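Local coordinates for protein putative Acetyltransferase (Pyrococcus horikoshii, PDB 3DDD) that probably transfers acyl groups, as a putative acetyltransferase of the GNAT family, and binds coenzyme A, at residues F81-Q86 with K177-D182; E173-A178 with E203-V208; D141-V146 with C263-L268; K51-I56 with E188-R193. One frame throughout, in Å; residues are numbered along the deposited sequence.

How the interactions relate
Along the chain the segments come in the order 51-56, 81-86, 141-146, 173-182, 188-193, 203-208 and 263-268. Interactions 1, 3 and 4 each join segments at least 90 residues apart, whereas those of interaction 2 are 25 apart. Interactions 1 and 2 share helix 169-179, and their centres lie about 13 Å apart. The helix that follows, 184-192, serves interaction 4, which touches interaction 2 where Leu207 packs on Met191 and Tyr190. Interactions 3 and 4 are farthest apart, about 25 Å between centres. Interactions 1 and 4 join the two GNAT-family regions, by a hairpin turn on a helix end and by a helix pair; the strand pair of interaction 3 probably adds a further link.

Interaction 1: residues F81-Q86 with K177-D182; sequences FFYNKQ and KAFGDD
The carboxylate of Asp181 faces the turn after strand 73-82 and accepts from two successive backbone amides. OD1 takes Asn84 N at 2.9 Å, on the syn side but 25° out of the carboxylate plane; OD2 takes Lys85 N at 2.9 Å through its syn lone pair. Asp182 N meets the anti lone pair of OD1 in a short bond, and the three donors probably restrict the rotation of the group. Replacing Asp181 by alanine removes both acceptors, and the amides of Asn84 and Lys85 would probably lose these partners, with the turn set free to shift against the helix end.

Beside this polar grip lies an aromatic pair. Phe179 has CG anti to its own nitrogen (chi1 -173°), which turns the ring edge toward the face of Tyr83 in a T-shaped stack, centroids 5.3 Å apart. The Gln86 amide comes over a face of Phe179, tilted to it, with NE2 3.4 Å from CZ; Gln86 OE1 bonds Arg123, and Tyr83 OH bonds Lys287 O. At the helix end the backbone takes a positive phi, which glycine tolerates, so Gly180 suits the place; its carbonyl receives a weak bond from Lys85 NZ. Water 1 donates to Asn84 OD1 and Asp182 O.

The contact sets the hairpin between strands 73-82 and 86-94 against the end of helix 169-179, while the Tyr83 ring also touches Arg185 and Val186 of helix 184-192.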
# COMPACT_ATOMS: atom_id res chain seq x y z
N PHE A 81 -5.84 -5.44 5.01
CA PHE A 81 -6.40 -4.15 5.42
C PHE A 81 -7.83 -4.06 4.88
O PHE A 81 -8.04 -4.14 3.68
CB PHE A 81 -5.52 -2.99 4.92
CG PHE A 81 -4.08 -3.08 5.37
CD1 PHE A 81 -3.72 -2.73 6.65
CD2 PHE A 81 -3.10 -3.56 4.51
CE1 PHE A 81 -2.40 -2.84 7.07
CE2 PHE A 81 -1.79 -3.66 4.91
CZ PHE A 81 -1.43 -3.30 6.19
N PHE A 82 -8.79 -3.92 5.79
CA PHE A 82 -10.21 -3.85 5.43
C PHE A 82 -10.77 -2.46 5.24
O PHE A 82 -10.57 -1.58 6.07
CB PHE A 82 -11.07 -4.54 6.50
CG PHE A 82 -10.92 -6.01 6.49
CD1 PHE A 82 -11.57 -6.76 5.55
CD2 PHE A 82 -10.07 -6.62 7.40
CE1 PHE A 82 -11.39 -8.13 5.51
CE2 PHE A 82 -9.89 -7.96 7.38
CZ PHE A 82 -10.55 -8.73 6.44
N TYR A 83 -11.48 -2.30 4.15
CA TYR A 83 -12.36 -1.15 3.94
C TYR A 83 -13.81 -1.69 3.90
O TYR A 83 -14.09 -2.80 4.39
CB TYR A 83 -11.93 -0.41 2.67
CG TYR A 83 -10.45 -0.20 2.62
CD1 TYR A 83 -9.83 0.61 3.56
CD2 TYR A 83 -9.66 -0.84 1.68
CE1 TYR A 83 -8.48 0.79 3.55
CE2 TYR A 83 -8.28 -0.65 1.64
CZ TYR A 83 -7.69 0.16 2.59
OH TYR A 83 -6.34 0.34 2.59
N ASN A 84 -14.74 -0.94 3.32
CA ASN A 84 -16.16 -1.29 3.44
C ASN A 84 -16.55 -2.41 2.51
O ASN A 84 -17.35 -3.26 2.86
CB ASN A 84 -17.07 -0.08 3.19
CG ASN A 84 -16.81 1.08 4.16
OD1 ASN A 84 -16.18 0.90 5.19
ND2 ASN A 84 -17.31 2.26 3.82
N LYS A 85 -15.97 -2.40 1.32
CA LYS A 85 -16.39 -3.29 0.24
C LYS A 85 -15.28 -4.22 -0.19
O LYS A 85 -15.52 -5.20 -0.89
CB LYS A 85 -16.75 -2.45 -0.97
CG LYS A 85 -17.95 -1.49 -0.78
CD LYS A 85 -18.35 -0.86 -2.13
CE LYS A 85 -19.20 0.40 -1.93
NZ LYS A 85 -18.34 1.51 -1.40
N GLN A 86 -14.05 -3.87 0.16
CA GLN A 86 -12.87 -4.61 -0.27
C GLN A 86 -11.83 -4.66 0.85
O GLN A 86 -11.89 -3.89 1.83
CB GLN A 86 -12.27 -3.94 -1.51
CG GLN A 86 -11.76 -2.52 -1.27
CD GLN A 86 -11.28 -1.82 -2.52
OE1 GLN A 86 -11.03 -2.46 -3.53
NE2 GLN A 86 -11.12 -0.51 -2.44
N LYS A 177 -14.70 8.60 -4.42
CA LYS A 177 -14.95 8.50 -5.85
C LYS A 177 -13.74 7.88 -6.61
O LYS A 177 -13.90 7.00 -7.44
CB LYS A 177 -15.28 9.92 -6.33
CG LYS A 177 -15.74 10.09 -7.74
CD LYS A 177 -16.13 11.58 -7.99
N ALA A 178 -12.52 8.33 -6.29
CA ALA A 178 -11.31 7.84 -6.92
C ALA A 178 -11.03 6.39 -6.53
O ALA A 178 -10.85 5.54 -7.38
CB ALA A 178 -10.14 8.70 -6.54
N PHE A 179 -11.05 6.11 -5.24
CA PHE A 179 -10.68 4.80 -4.70
C PHE A 179 -11.81 3.79 -4.71
O PHE A 179 -11.56 2.60 -4.69
CB PHE A 179 -10.20 4.98 -3.26
CG PHE A 179 -9.63 3.75 -2.64
CD1 PHE A 179 -8.60 3.05 -3.27
CD2 PHE A 179 -10.06 3.33 -1.41
CE1 PHE A 179 -8.04 1.90 -2.67
CE2 PHE A 179 -9.52 2.19 -0.82
CZ PHE A 179 -8.50 1.49 -1.44
N GLY A 180 -13.05 4.27 -4.69
CA GLY A 180 -14.24 3.40 -4.71
C GLY A 180 -14.64 2.91 -3.31
O GLY A 180 -15.49 2.03 -3.16
N ASP A 181 -13.98 3.45 -2.29
CA ASP A 181 -14.20 2.97 -0.93
C ASP A 181 -13.68 3.98 0.05
O ASP A 181 -13.10 5.00 -0.35
CB ASP A 181 -13.50 1.61 -0.72
CG ASP A 181 -14.23 0.71 0.26
OD1 ASP A 181 -14.69 1.18 1.31
OD2 ASP A 181 -14.32 -0.49 -0.01
N ASP A 182 -13.90 3.69 1.34
CA ASP A 182 -13.54 4.55 2.45
C ASP A 182 -12.23 4.09 3.08
O ASP A 182 -12.19 3.04 3.75
CB ASP A 182 -14.68 4.59 3.49
CG ASP A 182 -14.34 5.44 4.74
OD1 ASP A 182 -13.18 5.88 4.88
OD2 ASP A 182 -15.23 5.63 5.59
O HOH W 1 -13.57 1.43 5.50

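Interaction 2: residues E173-A178 with E203-V208; sequences EIDKKA and EGFGLV
Ile174 and Phe205 make the apolar part of the contact between helix 169-179 and strand 204-209. The methyl CG2 of Ile174 comes to the ring edge near its plane, 3.7 Å from Phe205 CD2, as the two side chains pass in opposite senses. The other branch runs on toward the start of the strand: CG1 lies anti to the backbone nitrogen (chi1 -156°), and CD1 ends 3.5 Å from Glu203 O. A branched side chain suits this position, since one branch meets the ring while the other meets the backbone.

The polar side of the contact belongs to Asp175, which lies across Phe205, nearly square to it. Its OD1 lies near the ring plane, 3.4 Å from Phe205 CZ, so that the carboxylate oxygen meets the weakly positive hydrogen-bearing rim and not the electron-rich face. Asp175 OD2 forms a salt bridge with Arg183 NE, which probably offsets the charge of this buried group. No hydrogen bond joins the two segments.

The strand begins at a classic beta bulge, where Glu203 and Gly204 lie opposite the single residue Ala200; Phe205, next along, points toward the helix. The ring also packs on Val217 and Pro215 of strand 212-218 and on Leu187 of helix 184-192. The axes of helix 173-178 and strand 204-208 cross at -82°, 9.4 Å apart at their closest, setting the helix almost perpendicular across its strand. Helices 169-179 and 184-192 followed by antiparallel strands 196-200, 204-209 and 212-218 form an order consistent with the GNAT fold, in which helices pack on the sheet.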
# COMPACT_ATOMS: atom_id res chain seq x y z
N GLU A 173 -15.00 12.93 -0.01
CA GLU A 173 -15.87 12.63 -1.16
C GLU A 173 -15.10 12.34 -2.45
O GLU A 173 -15.40 11.38 -3.13
CB GLU A 173 -16.87 13.77 -1.38
CG GLU A 173 -18.08 13.69 -0.44
CD GLU A 173 -18.70 15.04 -0.11
OE1 GLU A 173 -18.74 15.93 -1.01
OE2 GLU A 173 -19.17 15.22 1.05
N ILE A 174 -14.12 13.16 -2.78
CA ILE A 174 -13.31 12.92 -3.98
C ILE A 174 -12.44 11.65 -3.87
O ILE A 174 -12.22 10.96 -4.85
CB ILE A 174 -12.49 14.18 -4.41
CG1 ILE A 174 -12.16 14.10 -5.90
CG2 ILE A 174 -11.24 14.38 -3.50
CD1 ILE A 174 -11.36 15.29 -6.41
N ASP A 175 -12.00 11.30 -2.66
CA ASP A 175 -11.22 10.06 -2.48
C ASP A 175 -12.09 8.81 -2.60
O ASP A 175 -11.70 7.80 -3.20
CB ASP A 175 -10.46 10.08 -1.16
CG ASP A 175 -9.41 9.01 -1.10
OD1 ASP A 175 -8.50 9.04 -1.96
OD2 ASP A 175 -9.52 8.12 -0.25
N LYS A 176 -13.29 8.90 -2.07
CA LYS A 176 -14.26 7.82 -2.16
C LYS A 176 -14.59 7.54 -3.64
O LYS A 176 -14.73 6.39 -4.07
CB LYS A 176 -15.50 8.20 -1.32
CG LYS A 176 -16.78 7.41 -1.55
CD LYS A 176 -16.75 6.05 -0.86
CE LYS A 176 -17.96 5.16 -1.23
NZ LYS A 176 -17.93 3.92 -0.38
N LYS A 177 -14.70 8.60 -4.42
CA LYS A 177 -14.95 8.50 -5.85
C LYS A 177 -13.74 7.88 -6.61
O LYS A 177 -13.90 7.00 -7.44
CB LYS A 177 -15.28 9.92 -6.33
CG LYS A 177 -15.74 10.09 -7.74
CD LYS A 177 -16.13 11.58 -7.99
N ALA A 178 -12.52 8.33 -6.29
CA ALA A 178 -11.31 7.84 -6.92
C ALA A 178 -11.03 6.39 -6.53
O ALA A 178 -10.85 5.54 -7.38
CB ALA A 178 -10.14 8.70 -6.54
N GLU A 203 -10.78 20.71 -5.78
CA GLU A 203 -10.76 19.83 -6.95
C GLU A 203 -9.65 18.78 -6.89
O GLU A 203 -9.52 17.98 -7.80
CB GLU A 203 -10.55 20.64 -8.23
CG GLU A 203 -11.65 21.63 -8.62
CD GLU A 203 -11.25 22.43 -9.87
OE1 GLU A 203 -10.52 21.88 -10.74
OE2 GLU A 203 -11.66 23.61 -9.99
N GLY A 204 -8.83 18.80 -5.84
CA GLY A 204 -7.81 17.79 -5.74
C GLY A 204 -7.03 17.84 -4.46
O GLY A 204 -7.05 18.83 -3.77
N PHE A 205 -6.38 16.72 -4.14
CA PHE A 205 -5.52 16.63 -2.97
C PHE A 205 -4.38 15.64 -3.21
O PHE A 205 -4.49 14.72 -4.04
CB PHE A 205 -6.31 16.24 -1.70
CG PHE A 205 -6.60 14.77 -1.57
CD1 PHE A 205 -5.71 13.92 -0.94
CD2 PHE A 205 -7.78 14.24 -2.09
CE1 PHE A 205 -5.96 12.59 -0.83
CE2 PHE A 205 -8.05 12.89 -2.00
CZ PHE A 205 -7.14 12.06 -1.38
N GLY A 206 -3.31 15.85 -2.46
CA GLY A 206 -2.22 14.90 -2.36
C GLY A 206 -1.73 14.78 -0.93
O GLY A 206 -1.78 15.76 -0.17
N LEU A 207 -1.29 13.58 -0.55
CA LEU A 207 -0.77 13.34 0.79
C LEU A 207 0.72 13.11 0.67
O LEU A 207 1.14 12.33 -0.14
CB LEU A 207 -1.45 12.13 1.42
CG LEU A 207 -1.08 11.83 2.88
CD1 LEU A 207 -1.66 12.88 3.83
CD2 LEU A 207 -1.60 10.43 3.20
N VAL A 208 1.52 13.85 1.43
CA VAL A 208 2.97 13.76 1.33
C VAL A 208 3.48 13.25 2.66
O VAL A 208 3.24 13.86 3.69
CB VAL A 208 3.61 15.14 0.99
CG1 VAL A 208 5.13 15.03 0.91
CG2 VAL A 208 3.07 15.64 -0.31

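Interaction 3: residues D141-V146 with C263-L268; sequences DEYRTV and CMRMRL
Strands 141-146 and 263-267 run antiparallel, and Thr145 and Cys263 form a hydrogen-bonded pair: Thr145 N donates to Cys263 O and Cys263 N to Thr145 O. Glu142 N gives to Arg265 O and Arg265 N to Tyr143 O, both at 2.9 Å. Glu142 and Tyr143 thus share Arg265 across the strands, and the register slips by one residue in a beta bulge. Cys263 O also receives a CH...O contact from Arg144 CA at 3.1 Å; the nearest atoms of the Cys263 side chain and the bound coenzyme A are about 6 Å apart.

Glu142 divides its carboxylate between two arginines. The anti lone pair of OE2 takes Arg267 NH1 at 2.7 Å, almost in the guanidinium plane, while OE1 forms a salt bridge with Arg123. A glutamine in place of Glu142 would probably leave Arg267 and Arg123 without this shared negative charge. Water 2 accepts from Arg267 NH1 and donates to Asp141 O. Buried Arg265 forms salt bridges through NH2 with Asp125 and the terminal carboxylate of Gly288, which probably balance its charge; its bond from NH1 to Tyr143 OH is weak, and that hydroxyl bonds Glu274. Thr145 OG1 bonds Asp125, with its CG2 over the guanidinium face of Arg265.

On the opposite face the selenomethionine Met264, bent at chi2 and chi3, brings SE to 3.6 Å from Tyr143 C and passes across Asp141, whose OD1 bonds Tyr131 OH.

The strand order here is 121-126, 258-267, 140-149, 238-242.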
# COMPACT_ATOMS: atom_id res chain seq x y z
N ASP A 141 -5.72 -10.30 -13.31
CA ASP A 141 -5.07 -9.01 -13.56
C ASP A 141 -6.08 -7.87 -13.69
O ASP A 141 -7.13 -8.01 -14.32
CB ASP A 141 -4.24 -9.04 -14.85
CG ASP A 141 -3.07 -10.00 -14.79
OD1 ASP A 141 -2.80 -10.58 -13.74
OD2 ASP A 141 -2.40 -10.15 -15.82
N GLU A 142 -5.74 -6.73 -13.09
CA GLU A 142 -6.46 -5.50 -13.34
C GLU A 142 -5.64 -4.61 -14.28
O GLU A 142 -5.86 -4.62 -15.47
CB GLU A 142 -6.83 -4.80 -12.03
CG GLU A 142 -7.91 -5.59 -11.27
CD GLU A 142 -8.60 -4.80 -10.19
OE1 GLU A 142 -7.95 -3.97 -9.53
OE2 GLU A 142 -9.81 -5.01 -10.01
N TYR A 143 -4.66 -3.90 -13.74
CA TYR A 143 -3.78 -3.03 -14.51
C TYR A 143 -2.51 -2.84 -13.67
O TYR A 143 -2.53 -3.12 -12.47
CB TYR A 143 -4.44 -1.66 -14.79
CG TYR A 143 -5.12 -1.05 -13.58
CD1 TYR A 143 -4.38 -0.47 -12.60
CD2 TYR A 143 -6.51 -1.13 -13.40
CE1 TYR A 143 -4.97 0.06 -11.46
CE2 TYR A 143 -7.12 -0.59 -12.26
CZ TYR A 143 -6.33 0.01 -11.29
OH TYR A 143 -6.85 0.56 -10.12
N ARG A 144 -1.44 -2.35 -14.29
CA ARG A 144 -0.16 -2.12 -13.61
C ARG A 144 -0.16 -0.85 -12.78
O ARG A 144 -0.84 0.13 -13.10
CB ARG A 144 1.01 -2.07 -14.60
CG ARG A 144 1.47 -3.44 -15.08
CD ARG A 144 2.31 -3.35 -16.34
NE ARG A 144 3.72 -3.06 -16.06
CZ ARG A 144 4.40 -1.98 -16.47
NH1 ARG A 144 3.84 -1.02 -17.20
NH2 ARG A 144 5.68 -1.87 -16.15
N THR A 145 0.62 -0.87 -11.71
CA THR A 145 0.75 0.27 -10.83
C THR A 145 2.26 0.48 -10.78
O THR A 145 2.98 -0.34 -10.23
CB THR A 145 0.17 -0.02 -9.40
OG1 THR A 145 0.34 -1.41 -9.06
CG2 THR A 145 -1.32 0.31 -9.31
N VAL A 146 2.71 1.61 -11.34
CA VAL A 146 4.13 1.86 -11.65
C VAL A 146 4.75 2.94 -10.76
O VAL A 146 4.25 4.07 -10.69
CB VAL A 146 4.31 2.22 -13.14
CG1 VAL A 146 5.77 2.38 -13.49
CG2 VAL A 146 3.70 1.12 -14.00
N CYS A 263 4.08 -3.16 -10.34
CA CYS A 263 3.30 -4.29 -9.91
C CYS A 263 2.11 -4.43 -10.80
O CYS A 263 1.75 -3.52 -11.55
CB CYS A 263 2.78 -4.08 -8.50
SG CYS A 263 4.10 -4.09 -7.28
N MSE A 264 1.48 -5.58 -10.69
CA MSE A 264 0.24 -5.81 -11.35
C MSE A 264 -0.78 -5.80 -10.23
O MSE A 264 -0.64 -6.53 -9.25
CB MSE A 264 0.30 -7.13 -12.12
CG MSE A 264 -1.01 -7.55 -12.74
SE MSE A 264 -1.65 -6.35 -14.11
CE MSE A 264 -0.49 -6.94 -15.60
N ARG A 265 -1.76 -4.93 -10.35
CA ARG A 265 -2.86 -4.93 -9.43
C ARG A 265 -3.71 -6.12 -9.83
O ARG A 265 -3.81 -6.43 -11.00
CB ARG A 265 -3.63 -3.61 -9.52
CG ARG A 265 -4.81 -3.46 -8.60
CD ARG A 265 -5.14 -1.96 -8.43
NE ARG A 265 -4.18 -1.34 -7.51
CZ ARG A 265 -4.36 -0.21 -6.84
NH1 ARG A 265 -5.48 0.49 -6.99
NH2 ARG A 265 -3.41 0.20 -5.99
N MSE A 266 -4.25 -6.82 -8.85
CA MSE A 266 -5.02 -8.05 -9.08
C MSE A 266 -6.22 -8.10 -8.16
O MSE A 266 -6.25 -7.43 -7.13
CB MSE A 266 -4.14 -9.27 -8.82
CG MSE A 266 -2.87 -9.33 -9.65
SE MSE A 266 -1.85 -10.92 -9.30
CE MSE A 266 -2.69 -12.09 -10.59
N ARG A 267 -7.20 -8.92 -8.52
CA ARG A 267 -8.49 -8.97 -7.83
C ARG A 267 -9.04 -10.38 -7.71
O ARG A 267 -9.03 -11.17 -8.67
CB ARG A 267 -9.51 -8.07 -8.55
CG ARG A 267 -10.89 -8.06 -7.92
CD ARG A 267 -11.86 -7.24 -8.72
NE ARG A 267 -12.37 -8.00 -9.86
CZ ARG A 267 -11.94 -7.88 -11.11
NH1 ARG A 267 -11.04 -6.99 -11.44
NH2 ARG A 267 -12.48 -8.64 -12.05
N LEU A 268 -9.55 -10.68 -6.52
CA LEU A 268 -10.36 -11.86 -6.31
C LEU A 268 -11.75 -11.41 -5.86
O LEU A 268 -11.93 -10.83 -4.78
CB LEU A 268 -9.72 -12.82 -5.31
CG LEU A 268 -10.53 -14.09 -5.02
CD1 LEU A 268 -10.76 -14.96 -6.29
CD2 LEU A 268 -9.86 -14.90 -3.93
O HOH W 2 -9.79 -7.15 -14.26

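Interaction 4: residues K51-I56 with E188-R193; sequences KSSFEI and EAYMRR
CG1 of Ile56 stands anti to the carbonyl carbon (chi1 -70°), which leaves CG2 anti to the backbone nitrogen and sets that methyl over the face of Tyr190. The CH-pi contact runs 3.9 Å from CG2 to the ring centroid, and CD1 lies 3.6 Å from Tyr190 CE1, so both branches of the isoleucine cover the ring. Ala189 is small enough to admit CG2 to 4.1 Å from its CB.

Arg193 bends at chi2 (-104°), which carries its chain alongside Ile56, NE 3.5 Å from CG1, and lays the guanidinium by Glu55. There the salt bridge from NH1 to Glu55 OE1 measures 3.0 Å, although as a hydrogen bond it is weak, being strongly bent. Lys51 NZ holds the other oxygen, OE2, also at 3.0 Å, and Arg193 NH2 has a second acid in Glu59. Long, flexible charged chains suit this partly exposed border. On the other side of Ile56, water 4 links Ser53 OG and Tyr190 OH.

The segment axes lie 10.4 Å apart at 138°, an oblique crossing in broadly opposite senses. This is a helix pair with a hydrophobic centre bordered by a salt-bridge network, and it joins helix 47-60 of the first GNAT region to helix 184-192 of the second.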
# COMPACT_ATOMS: atom_id res chain seq x y z
N LYS A 51 10.11 0.63 10.30
CA LYS A 51 9.48 0.55 11.62
C LYS A 51 8.28 1.50 11.73
O LYS A 51 7.20 1.12 12.18
CB LYS A 51 10.50 0.86 12.72
CG LYS A 51 9.85 0.88 14.10
CD LYS A 51 10.79 0.47 15.21
CE LYS A 51 11.14 1.63 16.12
NZ LYS A 51 10.06 1.85 17.10
N SER A 52 8.47 2.74 11.31
CA SER A 52 7.40 3.72 11.36
C SER A 52 6.26 3.37 10.41
O SER A 52 5.09 3.57 10.74
CB SER A 52 7.95 5.11 11.06
OG SER A 52 8.86 5.44 12.10
N SER A 53 6.59 2.81 9.26
CA SER A 53 5.56 2.41 8.30
C SER A 53 4.68 1.31 8.91
O SER A 53 3.48 1.33 8.76
CB SER A 53 6.21 1.93 7.01
OG SER A 53 5.24 1.73 6.01
N PHE A 54 5.29 0.36 9.61
CA PHE A 54 4.59 -0.78 10.17
C PHE A 54 3.79 -0.44 11.42
O PHE A 54 2.75 -1.04 11.67
CB PHE A 54 5.58 -1.90 10.51
CG PHE A 54 6.10 -2.66 9.32
CD1 PHE A 54 5.66 -2.41 8.03
CD2 PHE A 54 7.03 -3.66 9.52
CE1 PHE A 54 6.14 -3.14 6.96
CE2 PHE A 54 7.52 -4.40 8.46
CZ PHE A 54 7.06 -4.17 7.19
N GLU A 55 4.28 0.51 12.22
CA GLU A 55 3.47 1.05 13.28
C GLU A 55 2.14 1.63 12.73
O GLU A 55 1.07 1.49 13.33
CB GLU A 55 4.26 2.11 14.06
CG GLU A 55 5.43 1.50 14.82
CD GLU A 55 6.36 2.49 15.53
OE1 GLU A 55 6.27 3.72 15.37
OE2 GLU A 55 7.23 2.01 16.28
N ILE A 56 2.21 2.29 11.59
CA ILE A 56 1.02 2.86 10.94
C ILE A 56 0.10 1.73 10.47
O ILE A 56 -1.10 1.77 10.70
CB ILE A 56 1.42 3.77 9.76
CG1 ILE A 56 2.08 5.05 10.30
CG2 ILE A 56 0.23 4.09 8.87
CD1 ILE A 56 2.79 5.87 9.21
N GLU A 188 -5.70 9.53 7.89
CA GLU A 188 -5.59 10.03 9.26
C GLU A 188 -4.38 9.50 10.04
O GLU A 188 -3.77 10.25 10.79
CB GLU A 188 -6.86 9.65 10.04
CG GLU A 188 -8.02 10.60 9.86
CD GLU A 188 -9.37 10.00 10.30
OE1 GLU A 188 -9.44 8.83 10.73
OE2 GLU A 188 -10.38 10.72 10.22
N ALA A 189 -4.10 8.21 9.91
CA ALA A 189 -2.98 7.56 10.61
C ALA A 189 -1.65 8.12 10.16
O ALA A 189 -0.78 8.41 10.98
CB ALA A 189 -3.04 6.00 10.42
N TYR A 190 -1.50 8.32 8.86
CA TYR A 190 -0.33 8.98 8.29
C TYR A 190 -0.17 10.44 8.73
O TYR A 190 0.94 10.90 8.99
CB TYR A 190 -0.36 8.90 6.77
CG TYR A 190 0.19 7.60 6.25
CD1 TYR A 190 1.55 7.41 6.11
CD2 TYR A 190 -0.66 6.55 5.93
CE1 TYR A 190 2.07 6.21 5.65
CE2 TYR A 190 -0.17 5.35 5.47
CZ TYR A 190 1.20 5.18 5.33
OH TYR A 190 1.68 3.98 4.88
N MSE A 191 -1.28 11.16 8.78
CA MSE A 191 -1.27 12.52 9.24
C MSE A 191 -0.93 12.61 10.72
O MSE A 191 -0.29 13.58 11.14
CB MSE A 191 -2.59 13.21 8.92
CG MSE A 191 -2.78 13.49 7.45
SE MSE A 191 -4.60 14.00 6.96
CE MSE A 191 -4.62 15.74 7.88
N ARG A 192 -1.28 11.61 11.53
CA ARG A 192 -0.76 11.62 12.93
C ARG A 192 0.77 11.56 12.99
O ARG A 192 1.36 12.04 13.97
CB ARG A 192 -1.38 10.51 13.78
CG ARG A 192 -2.88 10.77 14.08
CD ARG A 192 -3.42 9.85 15.17
NE ARG A 192 -3.54 8.47 14.70
CZ ARG A 192 -4.58 8.04 14.00
NH1 ARG A 192 -5.56 8.88 13.70
NH2 ARG A 192 -4.64 6.79 13.57
N ARG A 193 1.42 11.02 11.95
CA ARG A 193 2.87 10.91 11.92
C ARG A 193 3.57 11.97 11.10
O ARG A 193 4.75 11.83 10.81
CB ARG A 193 3.30 9.57 11.37
CG ARG A 193 2.55 8.45 11.91
CD ARG A 193 3.30 7.68 12.92
NE ARG A 193 2.41 6.65 13.43
CZ ARG A 193 2.76 5.70 14.28
NH1 ARG A 193 4.02 5.60 14.70
NH2 ARG A 193 1.83 4.84 14.68
O HOH W 3 6.56 7.51 13.46
O HOH W 4 4.53 4.10 4.77